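Local coordinates for protein LP15968p (Drosophila melanogaster, PDB 3MN8) that removes C-terminal arginine and lysine from peptides and proteins as a zinc-dependent carboxypeptidase, this chain comprising its first carboxypeptidase-like unit with a transthyretin-like domain, at residues F177-E182 against E284-M289; P226-L231 against G288-N293; E239-D244 against I276-H281. All coordinates share one frame; numbering follows the deposited sequence.

Interaction 1 of 3, residues F177-E182 against E284-M289; sequences FPDRLE and ELSGGM. With GEM ((2-guanidinoethylmercapto)succinic acid), chain G.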
loop_
_atom_site.group_PDB
_atom_site.type_symbol
_atom_site.label_atom_id
_atom_site.label_comp_id
_atom_site.label_asym_id
_atom_site.label_seq_id
_atom_site.Cartn_x
_atom_site.Cartn_y
_atom_site.Cartn_z
ATOM N N PHE A 177 -4.644 -13.295 -7.779
ATOM C CA PHE A 177 -3.274 -13.343 -7.270
ATOM C C PHE A 177 -3.022 -14.705 -6.639
ATOM O O PHE A 177 -3.958 -15.370 -6.216
ATOM C CB PHE A 177 -3.024 -12.205 -6.264
ATOM C CG PHE A 177 -2.881 -10.835 -6.911
ATOM C CD1 PHE A 177 -4.007 -10.130 -7.358
ATOM C CD2 PHE A 177 -1.634 -10.258 -7.078
ATOM C CE1 PHE A 177 -3.881 -8.881 -7.955
ATOM C CE2 PHE A 177 -1.502 -9.012 -7.677
ATOM C CZ PHE A 177 -2.626 -8.323 -8.115
ATOM N N PRO A 178 -1.754 -15.137 -6.608
ATOM C CA PRO A 178 -1.377 -16.378 -5.930
ATOM C C PRO A 178 -1.831 -16.383 -4.457
ATOM O O PRO A 178 -1.715 -15.378 -3.739
ATOM C CB PRO A 178 0.153 -16.369 -6.020
ATOM C CG PRO A 178 0.472 -15.505 -7.207
ATOM C CD PRO A 178 -0.604 -14.472 -7.251
ATOM N N ASP A 179 -2.349 -17.526 -4.017
ATOM C CA ASP A 179 -2.850 -17.666 -2.660
ATOM C C ASP A 179 -1.816 -18.359 -1.793
ATOM O O ASP A 179 -1.203 -19.341 -2.213
ATOM C CB ASP A 179 -4.152 -18.462 -2.652
ATOM C CG ASP A 179 -4.864 -18.395 -1.311
ATOM O OD1 ASP A 179 -4.942 -17.284 -0.741
ATOM O OD2 ASP A 179 -5.346 -19.448 -0.827
ATOM N N ARG A 180 -1.619 -17.843 -0.583
ATOM C CA ARG A 180 -0.647 -18.414 0.341
ATOM C C ARG A 180 -1.014 -19.863 0.661
ATOM O O ARG A 180 -0.146 -20.693 0.913
ATOM C CB ARG A 180 -0.602 -17.584 1.615
ATOM C CG ARG A 180 -1.950 -17.463 2.250
ATOM C CD ARG A 180 -1.969 -16.407 3.310
ATOM N NE ARG A 180 -3.256 -16.433 3.989
ATOM C CZ ARG A 180 -3.511 -17.173 5.059
ATOM N NH1 ARG A 180 -2.555 -17.938 5.580
ATOM N NH2 ARG A 180 -4.715 -17.138 5.612
ATOM N N LEU A 181 -2.301 -20.176 0.632
ATOM C CA LEU A 181 -2.729 -21.541 0.932
ATOM C C LEU A 181 -2.737 -22.472 -0.295
ATOM O O LEU A 181 -3.407 -23.504 -0.295
ATOM C CB LEU A 181 -4.085 -21.518 1.628
ATOM C CG LEU A 181 -4.084 -20.622 2.869
ATOM C CD1 LEU A 181 -5.508 -20.284 3.314
ATOM C CD2 LEU A 181 -3.286 -21.274 3.992
ATOM N N GLU A 182 -1.975 -22.110 -1.325
ATOM C CA GLU A 182 -1.809 -22.945 -2.519
ATOM C C GLU A 182 -3.117 -23.168 -3.259
ATOM O O GLU A 182 -3.649 -24.279 -3.253
ATOM C CB GLU A 182 -1.202 -24.300 -2.149
ATOM C CG GLU A 182 -0.834 -25.155 -3.348
ATOM C CD GLU A 182 0.569 -24.870 -3.857
ATOM O OE1 GLU A 182 0.947 -25.446 -4.903
ATOM O OE2 GLU A 182 1.294 -24.078 -3.207
ATOM N N GLU A 284 -14.654 -14.113 3.757
ATOM C CA GLU A 284 -13.426 -14.645 3.179
ATOM C C GLU A 284 -13.406 -14.535 1.667
ATOM O O GLU A 284 -14.439 -14.573 0.994
ATOM C CB GLU A 284 -13.155 -16.089 3.625
ATOM C CG GLU A 284 -12.724 -16.197 5.088
ATOM C CD GLU A 284 -12.150 -17.561 5.444
ATOM O OE1 GLU A 284 -11.949 -17.833 6.655
ATOM O OE2 GLU A 284 -11.900 -18.361 4.514
ATOM N N LEU A 285 -12.207 -14.376 1.140
ATOM C CA LEU A 285 -12.018 -14.359 -0.289
ATOM C C LEU A 285 -10.604 -14.853 -0.512
ATOM O O LEU A 285 -9.748 -14.735 0.372
ATOM C CB LEU A 285 -12.225 -12.942 -0.831
ATOM C CG LEU A 285 -11.189 -11.863 -0.492
ATOM C CD1 LEU A 285 -10.096 -11.887 -1.534
ATOM C CD2 LEU A 285 -11.823 -10.477 -0.423
ATOM N N SER A 286 -10.354 -15.431 -1.677
ATOM C CA SER A 286 -9.023 -15.945 -1.953
ATOM C C SER A 286 -8.422 -15.333 -3.206
ATOM O O SER A 286 -9.151 -14.965 -4.130
ATOM C CB SER A 286 -9.045 -17.465 -2.040
ATOM O OG SER A 286 -9.532 -18.006 -0.822
ATOM N N GLY A 287 -7.092 -15.203 -3.208
ATOM C CA GLY A 287 -6.362 -14.735 -4.367
ATOM C C GLY A 287 -6.268 -13.232 -4.434
ATOM O O GLY A 287 -6.021 -12.654 -5.496
ATOM N N GLY A 288 -6.460 -12.588 -3.292
ATOM C CA GLY A 288 -6.388 -11.141 -3.234
ATOM C C GLY A 288 -4.968 -10.592 -3.231
ATOM O O GLY A 288 -4.010 -11.269 -2.869
ATOM N N MET A 289 -4.832 -9.334 -3.619
ATOM C CA MET A 289 -3.525 -8.689 -3.640
ATOM C C MET A 289 -3.003 -8.426 -2.223
ATOM O O MET A 289 -1.809 -8.550 -1.963
ATOM C CB MET A 289 -3.616 -7.382 -4.429
ATOM C CG MET A 289 -2.312 -6.632 -4.589
ATOM S SD MET A 289 -2.496 -5.333 -5.834
ATOM C CE MET A 289 -3.754 -4.273 -5.101
HETATM C C8 GEM G . -13.642 -7.052 -1.305
HETATM S S7 GEM G . -11.968 -6.697 -0.851
HETATM C C6 GEM G . -12.201 -6.087 0.795
HETATM C C5 GEM G . -12.982 -7.039 1.698
HETATM N N3 GEM G . -12.135 -8.192 1.956
HETATM C C1 GEM G . -12.488 -9.326 2.551
HETATM N N4 GEM G . -11.602 -10.300 2.719
HETATM N N2 GEM G . -13.735 -9.494 2.978
HETATM C C9 GEM G . -13.600 -7.819 -2.600
HETATM O O14 GEM G . -12.491 -7.972 -3.159
HETATM O O15 GEM G . -14.662 -8.281 -3.068
HETATM C C10 GEM G . -14.525 -5.797 -1.407
HETATM C C11 GEM G . -14.217 -4.829 -2.543
HETATM O O12 GEM G . -14.112 -3.612 -2.251
HETATM O O13 GEM G . -14.117 -5.255 -3.722
#
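F177 and M289 run next to each other in the same direction and form the tight end of this contact. CB of M289 sits over the centre of one face of the F177 ring, a CH-pi contact at 3.9 Å from the centroid. Farther out, M289 SD comes to 3.8 Å from F177 CZ in an oblique Met-aromatic contact. M289 CG is anti to its backbone N (chi1 -177°), which places CG 3.9 Å from F177 CZ. A large flat phenyl and a flexible thioether suit this buried place, where both also touch L201 of helix 196-205. The backbones are pinned beside them: F177 N donates to G287 O at 2.7 Å. G287 has a phi of 86°, a conformation readily accessible to glycine. In the zinc carboxypeptidase fold this second loop also reaches the substrate pocket; L285, on the same segment, brings CD2 to 3.3 Å from C1 in the guanidinium of the bound ligand GEM, an apolar branch against a flat cation. Past G287 the packing thins out. D179 OD1 stays 3.9 Å from G287 N, and the carboxylate is instead held by N229, which also bonds S286 OG. D179 and S286, polar and partly exposed, suit a looser margin. D179 itself opens a type I turn to E182, closed by E182 N donating to D179 O, with E182 exposed.

Interaction 2 of 3, residues P226-L231 against G288-N293; sequences PYDNSL and GMQDFN. With GEM ((2-guanidinoethylmercapto)succinic acid), chain G.
P226 and D291 bring their CA atoms to 5.8 Å, where, in the M14 zinc carboxypeptidase catalytic domain, the loop leaving strand 222-225 passes the first turn of helix 289-296. The peptide joining P226 to Y227 is cis, a non-proline cis bond of the kind known in metallocarboxypeptidases of this family, and the chain beyond it leads D228 into the substrate pocket. D291 makes the one hydrogen bond assigned across the contact. Its OD2 accepts from D228 N at 2.6 Å, nearly straight (173°) and on the syn side of the carboxylate. A short acidic side chain suits this place because one oxygen can take the backbone N-H while the other serves a neighbour: D291 OD1 accepts from Q290 NE2 at 2.8 Å. That donor lies nearly in line with the C-O bond, and the carboxylate oxygen is in the Q290 amide plane. Since Q290 OE1 is bonded to T303 OG1, both ends of the amide are held and its rotation is fixed. Q290 CG is anti to the backbone N (chi1 -178°) and the chain runs on extended, carrying the amide across the P226 ring, with Q290 NE2 3.2 Å from P226 CD. The compact proline ring lies against both Q290 NE2 and D291 OD1, the latter 3.2 Å from P226 CB. The Y227 ring presents its edge to D291, with the ring and carboxylate planes 83° apart. D228 faces the pocket, and an acid here is consistent with selection of basic C-terminal residues: D228 OD1 lies 2.9 Å from N4 of the GEM guanidinium.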
loop_
_atom_site.group_PDB
_atom_site.type_symbol
_atom_site.label_atom_id
_atom_site.label_comp_id
_atom_site.label_asym_id
_atom_site.label_seq_id
_atom_site.Cartn_x
_atom_site.Cartn_y
_atom_site.Cartn_z
ATOM N N PRO A 226 -5.268 -8.055 6.581
ATOM C CA PRO A 226 -5.066 -9.513 6.502
ATOM C C PRO A 226 -5.430 -10.283 7.791
ATOM O O PRO A 226 -5.448 -9.712 8.895
ATOM C CB PRO A 226 -3.559 -9.643 6.222
ATOM C CG PRO A 226 -3.175 -8.345 5.586
ATOM C CD PRO A 226 -4.059 -7.299 6.214
ATOM N N TYR A 227 -5.735 -11.571 7.656
ATOM C CA TYR A 227 -5.852 -12.233 6.371
ATOM C C TYR A 227 -7.291 -12.128 5.870
ATOM O O TYR A 227 -8.218 -11.862 6.653
ATOM C CB TYR A 227 -5.494 -13.715 6.506
ATOM C CG TYR A 227 -4.044 -14.028 6.776
ATOM C CD1 TYR A 227 -3.062 -13.761 5.823
ATOM C CD2 TYR A 227 -3.664 -14.641 7.965
ATOM C CE1 TYR A 227 -1.742 -14.075 6.057
ATOM C CE2 TYR A 227 -2.347 -14.951 8.210
ATOM C CZ TYR A 227 -1.390 -14.663 7.251
ATOM O OH TYR A 227 -0.076 -14.967 7.490
ATOM N N ASP A 228 -7.468 -12.363 4.569
ATOM C CA ASP A 228 -8.777 -12.312 3.913
ATOM C C ASP A 228 -9.396 -13.703 3.851
ATOM O O ASP A 228 -10.568 -13.859 3.507
ATOM C CB ASP A 228 -8.648 -11.744 2.490
ATOM C CG ASP A 228 -8.588 -10.209 2.461
ATOM O OD1 ASP A 228 -8.908 -9.576 3.492
ATOM O OD2 ASP A 228 -8.234 -9.631 1.400
ATOM N N ASN A 229 -8.600 -14.716 4.172
ATOM C CA ASN A 229 -9.088 -16.094 4.137
ATOM C C ASN A 229 -8.388 -17.006 5.153
ATOM O O ASN A 229 -7.469 -16.573 5.858
ATOM C CB ASN A 229 -8.994 -16.673 2.716
ATOM C CG ASN A 229 -7.570 -17.019 2.308
ATOM O OD1 ASN A 229 -6.601 -16.778 3.046
ATOM N ND2 ASN A 229 -7.436 -17.592 1.115
ATOM N N SER A 230 -8.827 -18.263 5.224
ATOM C CA SER A 230 -8.227 -19.216 6.153
ATOM C C SER A 230 -8.306 -20.639 5.628
ATOM O O SER A 230 -8.991 -20.900 4.641
ATOM C CB SER A 230 -8.910 -19.122 7.517
ATOM O OG SER A 230 -10.254 -19.537 7.437
ATOM N N LEU A 231 -7.593 -21.546 6.289
ATOM C CA LEU A 231 -7.704 -22.987 6.028
ATOM C C LEU A 231 -9.114 -23.522 6.341
ATOM O O LEU A 231 -9.595 -24.463 5.698
ATOM C CB LEU A 231 -6.665 -23.782 6.840
ATOM C CG LEU A 231 -5.243 -24.007 6.310
ATOM C CD1 LEU A 231 -4.368 -24.558 7.412
ATOM C CD2 LEU A 231 -5.216 -24.950 5.112
ATOM N N GLY A 288 -6.460 -12.588 -3.292
ATOM C CA GLY A 288 -6.388 -11.141 -3.234
ATOM C C GLY A 288 -4.968 -10.592 -3.231
ATOM O O GLY A 288 -4.010 -11.269 -2.869
ATOM N N MET A 289 -4.832 -9.334 -3.619
ATOM C CA MET A 289 -3.525 -8.689 -3.640
ATOM C C MET A 289 -3.003 -8.426 -2.223
ATOM O O MET A 289 -1.809 -8.550 -1.963
ATOM C CB MET A 289 -3.616 -7.382 -4.429
ATOM C CG MET A 289 -2.312 -6.632 -4.589
ATOM S SD MET A 289 -2.496 -5.333 -5.834
ATOM C CE MET A 289 -3.754 -4.273 -5.101
ATOM N N GLN A 290 -3.908 -8.067 -1.316
ATOM C CA GLN A 290 -3.544 -7.724 0.059
ATOM C C GLN A 290 -2.710 -8.828 0.667
ATOM O O GLN A 290 -1.550 -8.643 1.005
ATOM C CB GLN A 290 -4.795 -7.519 0.920
ATOM C CG GLN A 290 -4.499 -7.121 2.353
ATOM C CD GLN A 290 -5.717 -7.242 3.267
ATOM O OE1 GLN A 290 -6.458 -6.276 3.465
ATOM N NE2 GLN A 290 -5.924 -8.435 3.834
ATOM N N ASP A 291 -3.313 -9.996 0.812
ATOM C CA ASP A 291 -2.619 -11.087 1.474
ATOM C C ASP A 291 -1.401 -11.517 0.668
ATOM O O ASP A 291 -0.464 -12.099 1.221
ATOM C CB ASP A 291 -3.566 -12.267 1.754
ATOM C CG ASP A 291 -4.556 -11.973 2.885
ATOM O OD1 ASP A 291 -4.586 -10.822 3.379
ATOM O OD2 ASP A 291 -5.301 -12.895 3.286
ATOM N N PHE A 292 -1.413 -11.222 -0.632
ATOM C CA PHE A 292 -0.287 -11.610 -1.469
ATOM C C PHE A 292 0.962 -10.805 -1.102
ATOM O O PHE A 292 2.060 -11.359 -0.984
ATOM C CB PHE A 292 -0.600 -11.480 -2.953
ATOM C CG PHE A 292 0.607 -11.605 -3.822
ATOM C CD1 PHE A 292 0.996 -12.843 -4.297
ATOM C CD2 PHE A 292 1.374 -10.489 -4.145
ATOM C CE1 PHE A 292 2.131 -12.981 -5.092
ATOM C CE2 PHE A 292 2.499 -10.613 -4.943
ATOM C CZ PHE A 292 2.882 -11.860 -5.414
ATOM N N ASN A 293 0.786 -9.508 -0.894
ATOM C CA ASN A 293 1.863 -8.678 -0.371
ATOM C C ASN A 293 2.530 -9.267 0.881
ATOM O O ASN A 293 3.756 -9.410 0.948
ATOM C CB ASN A 293 1.347 -7.265 -0.081
ATOM C CG ASN A 293 1.310 -6.385 -1.331
ATOM O OD1 ASN A 293 2.235 -5.600 -1.587
ATOM N ND2 ASN A 293 0.237 -6.510 -2.111
HETATM C C8 GEM G . -13.642 -7.052 -1.305
HETATM S S7 GEM G . -11.968 -6.697 -0.851
HETATM C C6 GEM G . -12.201 -6.087 0.795
HETATM C C5 GEM G . -12.982 -7.039 1.698
HETATM N N3 GEM G . -12.135 -8.192 1.956
HETATM C C1 GEM G . -12.488 -9.326 2.551
HETATM N N4 GEM G . -11.602 -10.300 2.719
HETATM N N2 GEM G . -13.735 -9.494 2.978
HETATM C C9 GEM G . -13.600 -7.819 -2.600
HETATM O O14 GEM G . -12.491 -7.972 -3.159
HETATM O O15 GEM G . -14.662 -8.281 -3.068
HETATM C C10 GEM G . -14.525 -5.797 -1.407
HETATM C C11 GEM G . -14.217 -4.829 -2.543
HETATM O O12 GEM G . -14.112 -3.612 -2.251
HETATM O O13 GEM G . -14.117 -5.255 -3.722
#

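Interaction 3 of 3, residues E239-D244 against I276-H281; sequences ESLTPD and ITNGAH. With GEM ((2-guanidinoethylmercapto)succinic acid), chain G.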
loop_
_atom_site.group_PDB
_atom_site.type_symbol
_atom_site.label_atom_id
_atom_site.label_comp_id
_atom_site.label_asym_id
_atom_site.label_seq_id
_atom_site.Cartn_x
_atom_site.Cartn_y
_atom_site.Cartn_z
ATOM N N GLU A 239 -12.458 -14.252 12.514
ATOM C CA GLU A 239 -11.111 -13.700 12.373
ATOM C C GLU A 239 -10.059 -14.720 11.925
ATOM O O GLU A 239 -9.915 -15.800 12.511
ATOM C CB GLU A 239 -10.657 -13.044 13.683
ATOM C CG GLU A 239 -11.319 -11.708 13.980
ATOM C CD GLU A 239 -10.789 -11.064 15.251
ATOM O OE1 GLU A 239 -10.731 -9.811 15.305
ATOM O OE2 GLU A 239 -10.426 -11.807 16.192
ATOM N N SER A 240 -9.328 -14.359 10.875
ATOM C CA SER A 240 -8.168 -15.125 10.435
ATOM C C SER A 240 -6.935 -14.226 10.541
ATOM O O SER A 240 -6.403 -13.746 9.539
ATOM C CB SER A 240 -8.360 -15.617 9.002
ATOM O OG SER A 240 -7.180 -16.242 8.534
ATOM N N LEU A 241 -6.484 -14.011 11.770
ATOM C CA LEU A 241 -5.477 -12.995 12.050
ATOM C C LEU A 241 -4.066 -13.313 11.568
ATOM O O LEU A 241 -3.736 -14.440 11.207
ATOM C CB LEU A 241 -5.470 -12.638 13.537
ATOM C CG LEU A 241 -6.838 -12.161 14.023
ATOM C CD1 LEU A 241 -6.864 -11.935 15.527
ATOM C CD2 LEU A 241 -7.240 -10.898 13.273
ATOM N N THR A 242 -3.241 -12.275 11.574
ATOM C CA THR A 242 -1.899 -12.325 11.042
ATOM C C THR A 242 -0.916 -12.285 12.203
ATOM O O THR A 242 -1.230 -11.750 13.276
ATOM C CB THR A 242 -1.696 -11.119 10.104
ATOM O OG1 THR A 242 -1.804 -11.550 8.740
ATOM C CG2 THR A 242 -0.362 -10.450 10.318
ATOM N N PRO A 243 0.276 -12.868 12.015
ATOM C CA PRO A 243 1.265 -12.766 13.091
ATOM C C PRO A 243 1.470 -11.303 13.475
ATOM O O PRO A 243 1.735 -10.990 14.624
ATOM C CB PRO A 243 2.546 -13.328 12.452
ATOM C CG PRO A 243 2.075 -14.189 11.338
ATOM C CD PRO A 243 0.787 -13.591 10.840
ATOM N N ASP A 244 1.344 -10.413 12.499
ATOM C CA ASP A 244 1.559 -8.997 12.727
ATOM C C ASP A 244 0.260 -8.251 12.978
ATOM O O ASP A 244 0.105 -7.101 12.573
ATOM C CB ASP A 244 2.318 -8.386 11.545
ATOM C CG ASP A 244 3.833 -8.507 11.701
ATOM O OD1 ASP A 244 4.394 -7.759 12.534
ATOM O OD2 ASP A 244 4.461 -9.347 11.012
ATOM N N ILE A 276 -12.794 -0.433 11.416
ATOM C CA ILE A 276 -11.865 -1.371 10.807
ATOM C C ILE A 276 -12.396 -2.790 10.944
ATOM O O ILE A 276 -13.276 -3.060 11.771
ATOM C CB ILE A 276 -10.489 -1.308 11.470
ATOM C CG1 ILE A 276 -10.586 -1.823 12.901
ATOM C CG2 ILE A 276 -9.961 0.116 11.459
ATOM C CD1 ILE A 276 -9.258 -1.921 13.585
ATOM N N THR A 277 -11.852 -3.696 10.134
ATOM C CA THR A 277 -12.241 -5.099 10.185
ATOM C C THR A 277 -11.196 -6.009 9.579
ATOM O O THR A 277 -10.404 -5.599 8.738
ATOM C CB THR A 277 -13.542 -5.369 9.424
ATOM O OG1 THR A 277 -13.937 -6.731 9.649
ATOM C CG2 THR A 277 -13.343 -5.138 7.921
ATOM N N ASN A 278 -11.207 -7.257 10.018
ATOM C CA ASN A 278 -10.362 -8.282 9.446
ATOM C C ASN A 278 -11.046 -8.742 8.168
ATOM O O ASN A 278 -12.264 -8.958 8.163
ATOM C CB ASN A 278 -10.234 -9.428 10.447
ATOM C CG ASN A 278 -9.550 -10.633 9.876
ATOM O OD1 ASN A 278 -10.100 -11.732 9.934
ATOM N ND2 ASN A 278 -8.340 -10.456 9.339
ATOM N N GLY A 279 -10.286 -8.866 7.080
ATOM C CA GLY A 279 -10.865 -9.309 5.818
ATOM C C GLY A 279 -11.771 -10.524 5.994
ATOM O O GLY A 279 -12.992 -10.467 5.757
ATOM N N ALA A 280 -11.161 -11.624 6.430
ATOM C CA ALA A 280 -11.871 -12.880 6.636
ATOM C C ALA A 280 -13.136 -12.702 7.467
ATOM O O ALA A 280 -14.196 -13.209 7.098
ATOM C CB ALA A 280 -10.948 -13.900 7.295
ATOM N N HIS A 281 -13.015 -11.996 8.595
ATOM C CA HIS A 281 -14.147 -11.791 9.496
ATOM C C HIS A 281 -15.296 -11.070 8.798
ATOM O O HIS A 281 -16.464 -11.369 9.049
ATOM C CB HIS A 281 -13.742 -11.035 10.758
ATOM C CG HIS A 281 -14.801 -11.046 11.814
ATOM N ND1 HIS A 281 -15.745 -10.049 11.935
ATOM C CD2 HIS A 281 -15.089 -11.954 12.777
ATOM C CE1 HIS A 281 -16.559 -10.335 12.936
ATOM N NE2 HIS A 281 -16.185 -11.488 13.461
HETATM C C8 GEM G . -13.642 -7.052 -1.305
HETATM S S7 GEM G . -11.968 -6.697 -0.851
HETATM C C6 GEM G . -12.201 -6.087 0.795
HETATM C C5 GEM G . -12.982 -7.039 1.698
HETATM N N3 GEM G . -12.135 -8.192 1.956
HETATM C C1 GEM G . -12.488 -9.326 2.551
HETATM N N4 GEM G . -11.602 -10.300 2.719
HETATM N N2 GEM G . -13.735 -9.494 2.978
HETATM C C9 GEM G . -13.600 -7.819 -2.600
HETATM O O14 GEM G . -12.491 -7.972 -3.159
HETATM O O15 GEM G . -14.662 -8.281 -3.068
HETATM C C10 GEM G . -14.525 -5.797 -1.407
HETATM C C11 GEM G . -14.217 -4.829 -2.543
HETATM O O12 GEM G . -14.112 -3.612 -2.251
HETATM O O13 GEM G . -14.117 -5.255 -3.722
#
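An N-cap joins strand to helix here: N278 ends strand 276-278, caps helix 279-282, and with the same side-chain oxygen takes hold of S240 across the contact. N278 OD1 accepts from S240 N at 2.9 Å (163°) and from H281 N at 3.2 Å, the capping bond. The two donors reach it from opposite faces of the amide plane, so one oxygen is gripped from above and below. N278 CG is anti to the backbone N (chi1 171°), which places CG on the side of the loop 239-244. Asparagine suits this position because its short side chain offers an acceptor to the helix end and an N-H group besides; ND2 makes a weak bond to Y225 O. The strand is an outermost one of the mixed eight-stranded sheet of the carboxypeptidase domain, so the loop docks at the sheet's border. A280 is small enough to let its CB meet S240 CB at 3.5 Å, while S240 OG turns to N229 O. Nearer the surface, the edge of the H281 ring faces E239 N, in the ring plane, with CD2 at 3.5 Å. The aliphatic part of E239 crosses the imidazole at a slant, its CG 4.0 Å from H281 CD2, and leaves the carboxylate on the exposed side. L241 adds CD2, 4.1 Å from N278 ND2. On the ligand side of the same helix start, G279 O accepts from N2 of GEM at 3.0 Å.

Following the chain from the N terminus, 177-182 comes first and meets 284-289 a hundred residues later, where interaction 1 closes its loop. Interaction 2 begins within that loop, at 226-231, and ends on the same stretch of chain, sharing G288 and M289 before running on into helix 289-296. Interaction 3, between 239-244 and 276-281, is nested inside both loops. Together they tie the loop after strand 222-225 to the sheet border and to the two successive helices 279-282 and 289-296. N229 links all three, bonding D179, S286 and S240, and all three touch GEM.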